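Side-chain contacts in putative Glycerophosphoryl diester phosphodiesterase (Silicibacter pomeroyi, PDB 3L12), which is a putative member of the glycerophosphoryl diester phosphodiesterase family, built as a TIM barrel that carries a bound magnesium ion: residues 79-84 against 104-109; 134-137 against 143-146; 162-167 against 197-202; 259-264 against 286-291. One frame throughout, in Å; residues are numbered along the deposited sequence.

Contact 1 of 4, residues 79-84 against 104-109; sequences GHWLTG and GLDGRT
Trp-81 turns its indole toward Asp-106 with CG beside its own backbone N (chi1 -60°), while Asp-106 sets its carboxylate anti to the backbone N (chi1 -174°); the two flat groups then lie stacked, with planes 16° apart. Two irregular loops meet here, one after strand 61-63 and one before helix 110-114, and Asp-106 opens an Asx turn combined with a type I beta turn that runs to Thr-109. CB of Asp-106 sits over the face of the six-membered ring of Trp-81, 3.6 Å from its centroid and near the ring normal, which defines a CH-pi contact. OD2 of Asp-106 lies farther along the indole, 3.6 Å from CG of Trp-81. At the far end of the ring system, CH2 of Trp-81 approaches the backbone N of Asp-106 to 3.3 Å, and the carbonyl O of Gly-104 lies at the ring edge.

Arg-108 holds the carboxylate along its edge, side-on: NE bonds to OD1 through the syn lone pair, and NH2 forms a salt bridge to OD2. OD1 also accepts from the backbone N of Arg-108, which arrives from above the carboxylate plane. Three bonds therefore fix the rotation of the group stacked against Trp-81. NH2 of Arg-108 itself approaches CD1 of Trp-81 obliquely, to 3.6 Å. Thr-109 N-caps helix 110-114 by accepting from Gly-112, and its OG1 is 2.8 Å from Asp-106 O, donating in the carbonyl plane.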
# COMPACT_ATOMS: atom_id res chain seq x y z
N GLY A 79 -1.34 18.35 16.49
CA GLY A 79 -1.46 17.95 15.11
C GLY A 79 -0.73 18.82 14.10
O GLY A 79 -0.88 18.64 12.86
N HIS A 80 0.05 19.79 14.57
CA HIS A 80 0.76 20.71 13.67
C HIS A 80 2.22 20.24 13.45
O HIS A 80 2.85 19.76 14.41
CB HIS A 80 0.74 22.10 14.23
CG HIS A 80 -0.55 22.81 14.04
ND1 HIS A 80 -1.08 23.02 12.79
CD2 HIS A 80 -1.40 23.39 14.92
CE1 HIS A 80 -2.22 23.68 12.92
NE2 HIS A 80 -2.43 23.91 14.20
N TRP A 81 2.77 20.45 12.25
CA TRP A 81 4.14 20.07 11.95
C TRP A 81 5.12 20.77 12.88
O TRP A 81 4.96 21.95 13.23
CB TRP A 81 4.55 20.41 10.48
CG TRP A 81 3.65 19.70 9.50
CD1 TRP A 81 2.64 20.22 8.81
CD2 TRP A 81 3.63 18.29 9.26
NE1 TRP A 81 1.98 19.25 8.09
CE2 TRP A 81 2.59 18.05 8.33
CE3 TRP A 81 4.43 17.24 9.66
CZ2 TRP A 81 2.28 16.79 7.89
CZ3 TRP A 81 4.16 15.96 9.19
CH2 TRP A 81 3.10 15.74 8.30
N LEU A 82 6.17 20.02 13.28
CA LEU A 82 7.22 20.59 14.11
C LEU A 82 7.94 21.64 13.27
O LEU A 82 7.99 21.52 12.05
CB LEU A 82 8.18 19.54 14.65
CG LEU A 82 7.65 18.40 15.53
CD1 LEU A 82 8.80 17.70 16.26
CD2 LEU A 82 6.65 18.89 16.53
N THR A 83 8.44 22.68 13.95
CA THR A 83 9.16 23.76 13.30
C THR A 83 10.44 23.96 14.14
O THR A 83 10.57 23.52 15.28
CB THR A 83 8.33 25.03 13.23
OG1 THR A 83 7.99 25.47 14.56
CG2 THR A 83 7.06 24.80 12.43
N GLY A 84 11.42 24.62 13.61
CA GLY A 84 12.58 24.83 14.51
C GLY A 84 13.56 23.68 14.51
O GLY A 84 13.42 22.74 13.74
N GLY A 104 2.43 10.54 8.77
CA GLY A 104 2.47 11.02 7.41
C GLY A 104 3.59 11.98 7.24
O GLY A 104 4.36 12.26 8.16
N LEU A 105 3.62 12.49 6.02
CA LEU A 105 4.64 13.44 5.62
C LEU A 105 4.00 14.79 5.25
O LEU A 105 2.87 14.86 4.78
CB LEU A 105 5.36 12.95 4.39
CG LEU A 105 6.21 11.69 4.57
CD1 LEU A 105 6.86 11.25 3.20
CD2 LEU A 105 7.23 11.90 5.64
N ASP A 106 4.77 15.85 5.47
CA ASP A 106 4.41 17.22 5.07
C ASP A 106 4.68 17.39 3.58
O ASP A 106 5.84 17.52 3.13
CB ASP A 106 5.23 18.22 5.90
CG ASP A 106 4.83 19.66 5.67
OD1 ASP A 106 4.11 19.99 4.68
OD2 ASP A 106 5.32 20.50 6.47
N GLY A 107 3.59 17.47 2.80
CA GLY A 107 3.71 17.54 1.34
C GLY A 107 4.30 18.83 0.81
O GLY A 107 4.57 18.91 -0.42
N ARG A 108 4.55 19.83 1.67
CA ARG A 108 5.21 21.11 1.28
C ARG A 108 6.69 21.02 1.21
O ARG A 108 7.38 21.96 0.78
CB ARG A 108 4.91 22.22 2.32
CG ARG A 108 3.40 22.48 2.42
CD ARG A 108 3.07 23.43 3.56
NE ARG A 108 3.51 22.87 4.84
CZ ARG A 108 3.58 23.58 5.96
NH1 ARG A 108 3.18 24.86 5.99
NH2 ARG A 108 4.08 23.04 7.03
N THR A 109 7.23 19.91 1.71
CA THR A 109 8.64 19.77 1.91
C THR A 109 9.34 18.94 0.82
O THR A 109 8.74 18.17 0.10
CB THR A 109 8.94 19.12 3.28
OG1 THR A 109 8.58 17.72 3.29
CG2 THR A 109 8.20 19.89 4.45

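Contact 2 of 4, residues 134-137 against 143-146; sequences DLCA and APYL
Cys-136 meets the loop leading into strand 145-150, and the start of the strand itself, at a place where the last turn of helix 129-137 packs against the chain that leads back into the barrel. Its SG stands anti to its own carbonyl carbon (chi1 -69°), an orientation that carries the sulfur away from its carbonyl and toward two apolar groups. CG of Pro-144 lies 3.9 Å from SG of Cys-136, and CD2 of Leu-146 is at the same 3.9 Å from that sulfur. The proline ring also reaches back along the cysteine, with CD of Pro-144 4.0 Å from CB of Cys-136.

Leu-146 has CG beside its backbone N; its chi2 of 178° puts CD1 anti to CA and leaves CD2, the other branch, to meet the sulfur. The CB of Ala-143 sits 3.3 Å from the carbonyl O of Cys-136. Pro-144 also rests on Leu-42 of helix 35-43 and on Leu-49 of strand 48-55, and Leu-146 on Phe-51 of that strand. The chemistry implies a buried, mainly apolar seam with no hydrogen bond across it, in which the thiol serves as a packing group and one main-chain oxygen is packed against a methyl.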
# COMPACT_ATOMS: atom_id res chain seq x y z
N ASP A 134 7.48 -8.18 18.20
CA ASP A 134 6.25 -8.89 18.58
C ASP A 134 5.33 -9.09 17.34
O ASP A 134 4.81 -10.22 17.06
CB ASP A 134 5.52 -8.10 19.67
CG ASP A 134 4.44 -8.90 20.39
OD1 ASP A 134 4.44 -10.14 20.36
OD2 ASP A 134 3.62 -8.26 21.05
N LEU A 135 5.14 -8.02 16.59
CA LEU A 135 4.38 -8.07 15.36
C LEU A 135 4.97 -9.11 14.40
O LEU A 135 4.25 -9.97 13.89
CB LEU A 135 4.36 -6.71 14.68
CG LEU A 135 3.72 -6.59 13.29
CD1 LEU A 135 2.23 -6.87 13.42
CD2 LEU A 135 3.94 -5.22 12.66
N CYS A 136 6.27 -9.06 14.18
CA CYS A 136 6.93 -9.97 13.22
C CYS A 136 6.84 -11.44 13.69
O CYS A 136 6.52 -12.32 12.90
CB CYS A 136 8.39 -9.60 12.97
SG CYS A 136 8.65 -8.11 12.08
N ALA A 137 7.10 -11.67 14.97
CA ALA A 137 7.08 -13.03 15.53
C ALA A 137 5.69 -13.67 15.40
O ALA A 137 5.59 -14.89 15.23
CB ALA A 137 7.56 -13.02 16.98
N ALA A 143 7.31 -15.24 9.40
CA ALA A 143 8.01 -14.03 9.91
C ALA A 143 9.05 -13.60 8.89
O ALA A 143 9.72 -14.43 8.30
CB ALA A 143 8.67 -14.28 11.25
N PRO A 144 9.19 -12.30 8.66
CA PRO A 144 10.19 -11.85 7.70
C PRO A 144 11.62 -11.89 8.19
O PRO A 144 11.88 -11.95 9.41
CB PRO A 144 9.82 -10.39 7.49
CG PRO A 144 9.14 -10.01 8.72
CD PRO A 144 8.42 -11.18 9.26
N TYR A 145 12.54 -11.81 7.25
CA TYR A 145 13.94 -11.64 7.55
C TYR A 145 14.05 -10.15 7.90
O TYR A 145 13.36 -9.30 7.31
CB TYR A 145 14.81 -12.04 6.35
CG TYR A 145 14.74 -13.52 6.19
CD1 TYR A 145 13.70 -14.14 5.51
CD2 TYR A 145 15.67 -14.32 6.81
CE1 TYR A 145 13.61 -15.54 5.47
CE2 TYR A 145 15.60 -15.69 6.73
CZ TYR A 145 14.57 -16.28 6.06
OH TYR A 145 14.55 -17.66 6.03
N LEU A 146 14.93 -9.83 8.84
CA LEU A 146 15.09 -8.46 9.33
C LEU A 146 16.52 -7.94 9.15
O LEU A 146 17.49 -8.54 9.62
CB LEU A 146 14.76 -8.44 10.82
CG LEU A 146 13.42 -9.02 11.29
CD1 LEU A 146 13.35 -8.92 12.81
CD2 LEU A 146 12.24 -8.35 10.69

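Contact 3 of 4, residues 162-167 against 197-202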
# COMPACT_ATOMS: atom_id res chain seq x y z
N ALA A 162 28.23 3.30 26.60
CA ALA A 162 26.91 3.58 26.03
C ALA A 162 26.69 2.89 24.70
O ALA A 162 25.59 2.40 24.42
CB ALA A 162 26.69 5.09 25.86
N ARG A 163 27.70 2.88 23.84
CA ARG A 163 27.59 2.20 22.55
C ARG A 163 27.37 0.68 22.74
O ARG A 163 26.53 0.07 22.06
CB ARG A 163 28.81 2.48 21.69
CG ARG A 163 28.90 3.95 21.25
CD ARG A 163 30.30 4.31 20.71
NE ARG A 163 30.76 3.37 19.68
CZ ARG A 163 30.33 3.33 18.42
NH1 ARG A 163 29.38 4.16 17.98
NH2 ARG A 163 30.84 2.42 17.57
N ALA A 164 28.09 0.09 23.70
CA ALA A 164 27.95 -1.34 24.02
C ALA A 164 26.55 -1.60 24.61
O ALA A 164 25.95 -2.65 24.38
CB ALA A 164 29.02 -1.82 25.03
N GLU A 165 26.07 -0.63 25.39
CA GLU A 165 24.73 -0.71 25.98
C GLU A 165 23.66 -0.72 24.90
O GLU A 165 22.65 -1.40 25.03
CB GLU A 165 24.49 0.43 26.94
CG GLU A 165 25.23 0.29 28.28
CD GLU A 165 25.24 1.58 29.08
OE1 GLU A 165 24.46 2.50 28.74
OE2 GLU A 165 26.03 1.68 30.03
N MSE A 166 23.86 0.05 23.85
CA MSE A 166 22.89 0.07 22.72
C MSE A 166 22.77 -1.32 22.14
O MSE A 166 21.68 -1.87 21.97
CB MSE A 166 23.32 1.04 21.64
CG MSE A 166 22.52 0.85 20.34
SE MSE A 166 22.77 2.27 19.09
CE MSE A 166 21.14 1.91 18.25
N VAL A 167 23.93 -1.91 21.83
CA VAL A 167 23.97 -3.25 21.27
C VAL A 167 23.28 -4.24 22.20
O VAL A 167 22.42 -5.01 21.78
CB VAL A 167 25.42 -3.67 20.92
CG1 VAL A 167 25.47 -5.20 20.54
CG2 VAL A 167 25.96 -2.84 19.78
N ARG A 197 29.19 -8.47 16.91
CA ARG A 197 29.75 -9.78 16.69
C ARG A 197 30.28 -10.34 17.99
O ARG A 197 30.17 -11.53 18.24
CB ARG A 197 30.88 -9.73 15.65
CG ARG A 197 31.39 -11.10 15.27
CD ARG A 197 32.49 -11.09 14.25
NE ARG A 197 32.10 -10.31 13.07
CZ ARG A 197 32.51 -9.07 12.78
NH1 ARG A 197 33.39 -8.43 13.56
NH2 ARG A 197 32.07 -8.47 11.68
N ARG A 198 30.87 -9.49 18.82
CA ARG A 198 31.34 -9.95 20.13
C ARG A 198 30.19 -10.29 21.07
O ARG A 198 30.29 -11.26 21.83
CB ARG A 198 32.31 -8.96 20.78
CG ARG A 198 33.67 -8.95 20.14
CD ARG A 198 34.63 -8.07 20.96
NE ARG A 198 34.23 -6.67 20.87
CZ ARG A 198 34.56 -5.83 19.89
NH1 ARG A 198 35.30 -6.24 18.86
NH2 ARG A 198 34.11 -4.58 19.92
N GLN A 199 29.11 -9.51 21.04
CA GLN A 199 27.96 -9.81 21.89
C GLN A 199 26.99 -10.88 21.34
O GLN A 199 26.25 -11.48 22.12
CB GLN A 199 27.16 -8.55 22.21
CG GLN A 199 27.86 -7.53 23.07
CD GLN A 199 26.94 -6.43 23.56
OE1 GLN A 199 25.76 -6.66 23.86
NE2 GLN A 199 27.46 -5.21 23.59
N ALA A 200 27.01 -11.12 20.03
CA ALA A 200 26.06 -12.02 19.36
C ALA A 200 26.69 -12.62 18.11
O ALA A 200 26.28 -12.32 17.00
CB ALA A 200 24.80 -11.24 19.02
N PRO A 201 27.69 -13.51 18.29
CA PRO A 201 28.36 -14.08 17.14
C PRO A 201 27.45 -14.94 16.28
O PRO A 201 27.81 -15.27 15.14
CB PRO A 201 29.47 -14.94 17.76
CG PRO A 201 29.03 -15.18 19.14
CD PRO A 201 28.33 -13.94 19.55
N ASP A 202 26.29 -15.30 16.83
CA ASP A 202 25.29 -16.07 16.12
C ASP A 202 24.52 -15.26 15.09
O ASP A 202 23.92 -15.85 14.22
CB ASP A 202 24.31 -16.73 17.11
CG ASP A 202 23.72 -15.76 18.15
OD1 ASP A 202 24.48 -15.06 18.90
OD2 ASP A 202 22.46 -15.75 18.24
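Gln-199 reaches from the last turn of helix 190-199 across to helix 160-176, two neighbouring outer helices of the TIM barrel. Its CB lies 4.1 Å from CG1 of Val-167. CG of Gln-199 is set beside the backbone N (chi1 -67°) and lies 4.2 Å from CG1 of Val-167. Beyond it the chain stays extended, running past the same valine methyl instead of folding back. CD of Gln-199 comes to 3.6 Å from CG1 of Val-167, where the two side chains cross obliquely.

Both ends of the Gln-199 amide, OE1 and NE2, lie 3.6 Å from CG1 of Val-167. NE2 of Gln-199 in addition donates to the carbonyl O of Ala-164 at 3.1 Å, with an N-H...O angle of 172°. The acceptor lies almost within the amide plane, whereas the donor stands 20° out of the carbonyl plane of Ala-164. NE2 is also bonded, and more strongly, to OE2 of Glu-195, one turn earlier on its own helix.

Val-167 contributes the methyl because CG1 is anti to its backbone N; Leu-192 packs against the same valine. The chemistry implies a mixed join: apolar contact along the glutamine stem, and an amide nitrogen held by two acceptors together, Glu-195 and a main-chain carbonyl of the other helix.

Contact 4 of 4, residues 259-264 against 286-291; sequences ELVAEA and ATTGVD
A Schellman motif ends helix 279-288, and the chain that leaves it for strand 292-295 packs against helix 258-266; both helices belong to the outer layer of the TIM barrel. Val-261 makes the contact from the helix side, directing its two methyls to different parts of the turn. CG1 of Val-261, anti to the backbone N (chi1 168°), faces main-chain oxygens: it lies 3.8 Å from the carbonyl O of Thr-288 and 3.9 Å from the carbonyl O of Gly-289.

Gly-289 has the positive phi of 91° that takes the chain out of helical geometry, and its N bonds back to the carbonyl O of Ala-286 at 3.3 Å. In one of the two conformers modelled for Thr-288, its hydroxyl is engaged chiefly with the carbonyl O of Met-285, a turn earlier, and the bond it receives from the N of Val-290 is weak.

Val-290 is backed by Val-271 and Thr-273 of strand 270-273, which places its pairing with Val-261 between helix and sheet. The two valine side chains cross at about a right angle, and the methyl CG2 of Val-261 meets CG1 of Val-290 at 3.8 Å.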
# COMPACT_ATOMS: atom_id res chain seq x y z
N GLU A 259 31.42 -6.01 -11.56
CA GLU A 259 32.73 -6.48 -11.17
C GLU A 259 32.85 -6.42 -9.64
O GLU A 259 33.33 -7.41 -9.04
CB GLU A 259 33.88 -5.75 -11.90
CG GLU A 259 33.70 -4.23 -12.18
CD GLU A 259 32.67 -3.89 -13.32
OE1 GLU A 259 32.60 -2.73 -13.76
OE2 GLU A 259 31.92 -4.79 -13.76
N LEU A 260 32.41 -5.32 -9.02
CA LEU A 260 32.42 -5.23 -7.54
C LEU A 260 31.51 -6.29 -6.94
O LEU A 260 31.87 -6.90 -5.95
CB LEU A 260 32.06 -3.83 -7.01
CG LEU A 260 33.13 -2.76 -7.00
CD1 LEU A 260 32.54 -1.33 -6.91
CD2 LEU A 260 34.20 -3.01 -5.86
N VAL A 261 30.33 -6.54 -7.53
CA VAL A 261 29.43 -7.58 -7.04
C VAL A 261 30.06 -8.97 -7.16
O VAL A 261 30.01 -9.78 -6.22
CB VAL A 261 28.04 -7.56 -7.74
CG1 VAL A 261 27.26 -8.85 -7.41
CG2 VAL A 261 27.26 -6.28 -7.42
N ALA A 262 30.67 -9.27 -8.31
CA ALA A 262 31.34 -10.56 -8.45
C ALA A 262 32.56 -10.69 -7.50
O ALA A 262 32.80 -11.76 -6.94
CB ALA A 262 31.76 -10.78 -9.90
N GLU A 263 33.30 -9.60 -7.30
CA GLU A 263 34.42 -9.62 -6.33
C GLU A 263 33.90 -9.98 -4.93
O GLU A 263 34.49 -10.80 -4.21
CB GLU A 263 35.14 -8.27 -6.26
CG GLU A 263 36.38 -8.30 -5.34
CD GLU A 263 37.05 -6.96 -5.22
OE1 GLU A 263 36.64 -6.01 -5.91
OE2 GLU A 263 38.00 -6.85 -4.39
N ALA A 264 32.78 -9.37 -4.56
CA ALA A 264 32.14 -9.64 -3.27
C ALA A 264 31.67 -11.10 -3.20
O ALA A 264 31.86 -11.74 -2.20
CB ALA A 264 30.98 -8.65 -3.02
N ALA A 286 19.13 -5.56 -10.79
CA ALA A 286 18.83 -6.98 -11.01
C ALA A 286 19.84 -7.61 -11.99
O ALA A 286 20.31 -8.74 -11.76
CB ALA A 286 17.35 -7.19 -11.49
N THR A 287 20.10 -6.95 -13.11
CA THR A 287 21.02 -7.46 -14.14
C THR A 287 22.45 -7.67 -13.64
O THR A 287 23.19 -8.55 -14.08
CB THR A 287 21.05 -6.48 -15.34
OG1 THR A 287 19.73 -6.35 -15.87
CG2 THR A 287 21.96 -6.95 -16.46
N THR A 288 23.06 -6.69 -12.35
CA THR A 288 24.40 -6.79 -11.82
C THR A 288 24.54 -8.12 -11.10
O THR A 288 25.65 -8.57 -10.82
CB THR A 288 24.73 -5.66 -10.85
OG1 THR A 288 23.90 -5.78 -9.70
CG2 THR A 288 24.53 -4.31 -11.51
N GLY A 289 23.43 -8.77 -10.76
CA GLY A 289 23.59 -9.99 -9.99
C GLY A 289 23.58 -9.81 -8.46
O GLY A 289 23.91 -10.72 -7.76
N VAL A 290 23.15 -8.66 -7.95
CA VAL A 290 23.04 -8.48 -6.51
C VAL A 290 22.09 -9.53 -5.97
O VAL A 290 21.16 -10.01 -6.70
CB VAL A 290 22.56 -7.04 -6.11
CG1 VAL A 290 23.57 -5.98 -6.55
CG2 VAL A 290 21.14 -6.74 -6.66
N ASP A 291 22.30 -9.88 -4.72
CA ASP A 291 21.45 -10.86 -4.05
C ASP A 291 20.08 -10.26 -3.75
O ASP A 291 19.09 -11.00 -3.78
CB ASP A 291 22.08 -11.30 -2.76
CG ASP A 291 23.34 -12.08 -2.99
OD1 ASP A 291 24.42 -11.45 -3.02
OD2 ASP A 291 23.23 -13.28 -3.21

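How the contacts relate
The four contacts follow one another in series along the chain, each closing before the next opens, and all belong to the same TIM-barrel fold. Contact 2 lies nearest the chain's centre, about 14 Å from it, at the start of strand 145-150; Glu-149 of that strand binds the magnesium ion together with Glu-50 and Asp-52. Contact 3 comes next in sequence, about 21 Å from contact 2 between centres, on helices that flank the same curled sheet. Contact 4 is about 30 Å from contact 3 between centres. Contact 1 lies across the chain's centre from contact 4, about 39 Å between their centres. None touches another; they are separate packing sites, three on the barrel's helices and strands and one in its loops.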